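Local structure of cellulase (Clostridium cellulovorans, 6UI3) at residues A[201-211]-A[252-260]. The protein probably hydrolyses internal beta-1,4 linkages of cellulose and related plant polysaccharides, this chain being the GH5 endoglucanase domain of a longer dockerin-bearing protein. Sequence-based numbering, arbitrary orientation. Where two conformers were deposited one is given.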
loop_
_atom_site.group_PDB
_atom_site.type_symbol
_atom_site.label_atom_id
_atom_site.label_comp_id
_atom_site.label_asym_id
_atom_site.label_seq_id
_atom_site.Cartn_x
_atom_site.Cartn_y
_atom_site.Cartn_z
ATOM N N SER A 201 -2.867 -1.968 12.471
ATOM C CA SER A 201 -2.759 -3.277 13.092
ATOM C C SER A 201 -3.085 -3.267 14.580
ATOM O O SER A 201 -2.982 -4.318 15.223
ATOM C CB SER A 201 -1.358 -3.862 12.869
ATOM O OG SER A 201 -0.362 -3.114 13.544
ATOM N N ASP A 202 -3.455 -2.127 15.160
ATOM C CA ASP A 202 -3.865 -2.144 16.560
ATOM C C ASP A 202 -5.123 -2.997 16.683
ATOM O O ASP A 202 -6.017 -2.936 15.836
ATOM C CB ASP A 202 -4.172 -0.738 17.098
ATOM C CG ASP A 202 -2.999 0.222 17.008
ATOM O OD1 ASP A 202 -1.871 -0.191 17.334
ATOM O OD2 ASP A 202 -3.232 1.406 16.648
ATOM N N TYR A 203 -5.210 -3.747 17.781
ATOM C CA TYR A 203 -6.262 -4.750 17.896
ATOM C C TYR A 203 -7.675 -4.195 17.723
ATOM O O TYR A 203 -8.484 -4.859 17.059
ATOM C CB TYR A 203 -6.131 -5.586 19.184
ATOM C CG TYR A 203 -7.089 -6.738 19.115
ATOM C CD1 TYR A 203 -6.858 -7.789 18.243
ATOM C CD2 TYR A 203 -8.267 -6.737 19.844
ATOM C CE1 TYR A 203 -7.755 -8.822 18.118
ATOM C CE2 TYR A 203 -9.184 -7.772 19.715
ATOM C CZ TYR A 203 -8.907 -8.812 18.854
ATOM O OH TYR A 203 -9.785 -9.848 18.689
ATOM N N PRO A 204 -8.044 -3.030 18.258
ATOM C CA PRO A 204 -9.441 -2.594 18.077
ATOM C C PRO A 204 -9.848 -2.413 16.627
ATOM O O PRO A 204 -10.990 -2.706 16.242
ATOM C CB PRO A 204 -9.513 -1.290 18.876
ATOM C CG PRO A 204 -8.477 -1.455 19.926
ATOM C CD PRO A 204 -7.334 -2.169 19.225
ATOM N N LYS A 205 -8.925 -1.940 15.785
ATOM C CA LYS A 205 -9.242 -1.811 14.363
ATOM C C LYS A 205 -9.370 -3.178 13.706
ATOM O O LYS A 205 -10.238 -3.401 12.851
ATOM C CB LYS A 205 -8.187 -0.992 13.615
ATOM C CG LYS A 205 -8.124 0.476 13.996
ATOM C CD LYS A 205 -7.174 0.757 15.137
ATOM C CE LYS A 205 -6.807 2.247 15.194
ATOM N NZ LYS A 205 -5.837 2.579 16.261
ATOM N N VAL A 206 -8.493 -4.107 14.087
ATOM C CA VAL A 206 -8.532 -5.455 13.533
ATOM C C VAL A 206 -9.816 -6.154 13.933
ATOM O O VAL A 206 -10.501 -6.754 13.089
ATOM C CB VAL A 206 -7.270 -6.207 13.992
ATOM C CG1 VAL A 206 -7.379 -7.708 13.695
ATOM C CG2 VAL A 206 -6.043 -5.577 13.330
ATOM N N ALA A 207 -10.198 -6.046 15.200
ATOM C CA ALA A 207 -11.420 -6.686 15.671
ATOM C C ALA A 207 -12.660 -6.027 15.084
ATOM O O ALA A 207 -13.682 -6.700 14.890
ATOM C CB ALA A 207 -11.474 -6.624 17.194
ATOM N N GLY A 208 -12.607 -4.722 14.839
ATOM C CA GLY A 208 -13.730 -3.991 14.277
ATOM C C GLY A 208 -13.953 -4.212 12.804
ATOM O O GLY A 208 -15.009 -3.847 12.278
ATOM N N MET A 209 -12.977 -4.792 12.124
ATOM C CA MET A 209 -13.039 -5.034 10.692
ATOM C C MET A 209 -14.026 -6.141 10.360
ATOM O O MET A 209 -14.014 -7.193 10.990
ATOM C CB MET A 209 -11.645 -5.509 10.264
ATOM C CG MET A 209 -11.483 -5.804 8.812
ATOM S SD MET A 209 -11.602 -4.269 7.867
ATOM C CE MET A 209 -11.079 -4.883 6.262
ATOM N N VAL A 210 -14.848 -5.922 9.346
ATOM C CA VAL A 210 -15.637 -6.969 8.707
ATOM C C VAL A 210 -15.115 -7.054 7.280
ATOM O O VAL A 210 -15.267 -6.109 6.492
ATOM C CB VAL A 210 -17.142 -6.678 8.741
ATOM C CG1 VAL A 210 -17.914 -7.750 7.948
ATOM C CG2 VAL A 210 -17.630 -6.631 10.174
ATOM N N VAL A 211 -14.434 -8.142 6.960
ATOM C CA VAL A 211 -13.948 -8.319 5.588
ATOM C C VAL A 211 -15.155 -8.560 4.692
ATOM O O VAL A 211 -16.028 -9.355 5.065
ATOM C CB VAL A 211 -12.974 -9.499 5.524
ATOM C CG1 VAL A 211 -12.423 -9.647 4.123
ATOM C CG2 VAL A 211 -11.818 -9.306 6.521
ATOM N N THR A 252 2.112 -8.665 17.238
ATOM C CA THR A 252 1.195 -8.102 16.253
ATOM C C THR A 252 0.992 -9.074 15.105
ATOM O O THR A 252 -0.136 -9.305 14.665
ATOM C CB THR A 252 1.731 -6.764 15.733
ATOM O OG1 THR A 252 1.827 -5.815 16.798
ATOM C CG2 THR A 252 0.832 -6.164 14.660
ATOM N N PHE A 253 2.081 -9.662 14.604
ATOM C CA PHE A 253 1.971 -10.553 13.452
ATOM C C PHE A 253 1.272 -11.857 13.812
ATOM O O PHE A 253 0.470 -12.373 13.024
ATOM C CB PHE A 253 3.342 -10.790 12.799
ATOM C CG PHE A 253 3.707 -9.723 11.803
ATOM C CD1 PHE A 253 4.456 -8.631 12.198
ATOM C CD2 PHE A 253 3.242 -9.784 10.494
ATOM C CE1 PHE A 253 4.764 -7.627 11.316
ATOM C CE2 PHE A 253 3.534 -8.771 9.601
ATOM C CZ PHE A 253 4.307 -7.695 10.014
ATOM N N ARG A 254 1.550 -12.408 14.996
ATOM C CA ARG A 254 0.798 -13.581 15.426
ATOM C C ARG A 254 -0.701 -13.277 15.503
ATOM O O ARG A 254 -1.532 -14.125 15.174
ATOM C CB ARG A 254 1.312 -14.078 16.777
ATOM C CG ARG A 254 2.668 -14.764 16.741
ATOM C CD ARG A 254 3.065 -15.268 18.095
ATOM N NE ARG A 254 4.407 -15.858 18.144
ATOM C CZ ARG A 254 4.672 -17.139 17.960
ATOM N NH1 ARG A 254 3.712 -17.990 17.666
ATOM N NH2 ARG A 254 5.916 -17.561 18.059
ATOM N N MET A 255 -1.057 -12.078 15.970
ATOM C CA MET A 255 -2.464 -11.705 16.067
ATOM C C MET A 255 -3.096 -11.561 14.684
ATOM O O MET A 255 -4.230 -12.016 14.471
ATOM C CB MET A 255 -2.570 -10.436 16.912
ATOM C CG MET A 255 -3.963 -9.837 17.017
ATOM S SD MET A 255 -4.396 -8.815 15.614
ATOM C CE MET A 255 -3.230 -7.470 15.810
ATOM N N LEU A 256 -2.390 -10.959 13.725
ATOM C CA LEU A 256 -2.934 -10.846 12.373
ATOM C C LEU A 256 -3.112 -12.228 11.760
ATOM O O LEU A 256 -4.078 -12.481 11.028
ATOM C CB LEU A 256 -2.004 -9.995 11.507
ATOM C CG LEU A 256 -1.967 -8.502 11.847
ATOM C CD1 LEU A 256 -0.834 -7.825 11.105
ATOM C CD2 LEU A 256 -3.293 -7.786 11.548
ATOM N N ASN A 257 -2.168 -13.129 12.037
ATOM C CA ASN A 257 -2.273 -14.502 11.568
ATOM C C ASN A 257 -3.509 -15.180 12.151
ATOM O O ASN A 257 -4.246 -15.870 11.436
ATOM C CB ASN A 257 -0.993 -15.249 11.945
ATOM C CG ASN A 257 -0.960 -16.649 11.395
ATOM O OD1 ASN A 257 -1.034 -16.836 10.175
ATOM N ND2 ASN A 257 -0.826 -17.637 12.274
ATOM N N ASN A 258 -3.761 -14.998 13.454
ATOM C CA ASN A 258 -4.932 -15.608 14.081
ATOM C C ASN A 258 -6.226 -15.049 13.506
ATOM O O ASN A 258 -7.185 -15.790 13.282
ATOM C CB ASN A 258 -4.939 -15.355 15.594
ATOM C CG ASN A 258 -3.993 -16.243 16.362
ATOM O OD1 ASN A 258 -3.554 -17.272 15.868
ATOM N ND2 ASN A 258 -3.670 -15.837 17.580
ATOM N N THR A 259 -6.285 -13.737 13.290
ATOM C CA THR A 259 -7.553 -13.128 12.914
ATOM C C THR A 259 -7.894 -13.391 11.457
ATOM O O THR A 259 -9.042 -13.693 11.136
ATOM C CB THR A 259 -7.496 -11.616 13.135
ATOM O OG1 THR A 259 -7.249 -11.328 14.520
ATOM C CG2 THR A 259 -8.779 -10.957 12.711
ATOM N N PHE A 260 -6.913 -13.279 10.562
ATOM C CA PHE A 260 -7.149 -13.321 9.123
ATOM C C PHE A 260 -6.558 -14.557 8.455
ATOM O O PHE A 260 -7.293 -15.354 7.851
ATOM C CB PHE A 260 -6.588 -12.050 8.470
ATOM C CG PHE A 260 -7.192 -10.771 8.991
ATOM C CD1 PHE A 260 -8.537 -10.523 8.827
ATOM C CD2 PHE A 260 -6.407 -9.803 9.608
ATOM C CE1 PHE A 260 -9.103 -9.357 9.282
ATOM C CE2 PHE A 260 -6.974 -8.623 10.055
ATOM C CZ PHE A 260 -8.313 -8.405 9.896
HETATM O O HOH W 1 0.572 -3.121 16.141
HETATM O O HOH W 2 -9.911 -10.724 15.837
#
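Val206 is the knob of this contact, seated in a hole formed by Met255, Leu256, Thr259 and Phe260. Its two methyls divide the work: CG1, anti to the backbone N (chi1 168°), meets Thr259 CG2 at 3.7 Å and Phe260 CE2 at 3.8 Å, while CG2 turns to Leu256 CD2. Compact, beta-branched valine thus meets different walls of the hole at once. Farther along, Val211 CG2 approaches Phe260 CE1 obliquely at 3.9 Å; Thr259 CG2 covers one face of that ring.

Met255, flexible and unbranched, turns at its second torsion (chi2 -82°), bringing SD to the edge of the Tyr203 ring, 3.7 Å from CD1, in a Met-aromatic contact. The same SD touches Val206 CG1.

No direct hydrogen bond links the segments; water spans the gap between hydroxyls. One joins the short Ser201 OG to Thr252 OG1, donating to the threonine, whose hydroxyl also bonds Phe248 O. Long-reaching Tyr203 brings OH within 3.0 Å of a second, equally near Thr259 OG1.

Val211 and Phe260 also rest on Val219 of strand 217-222. Nearly parallel, at 9°, the helices flank that strand, the neighbouring-helix packing of a (beta/alpha)8 TIM barrel, here in the GH5 domain.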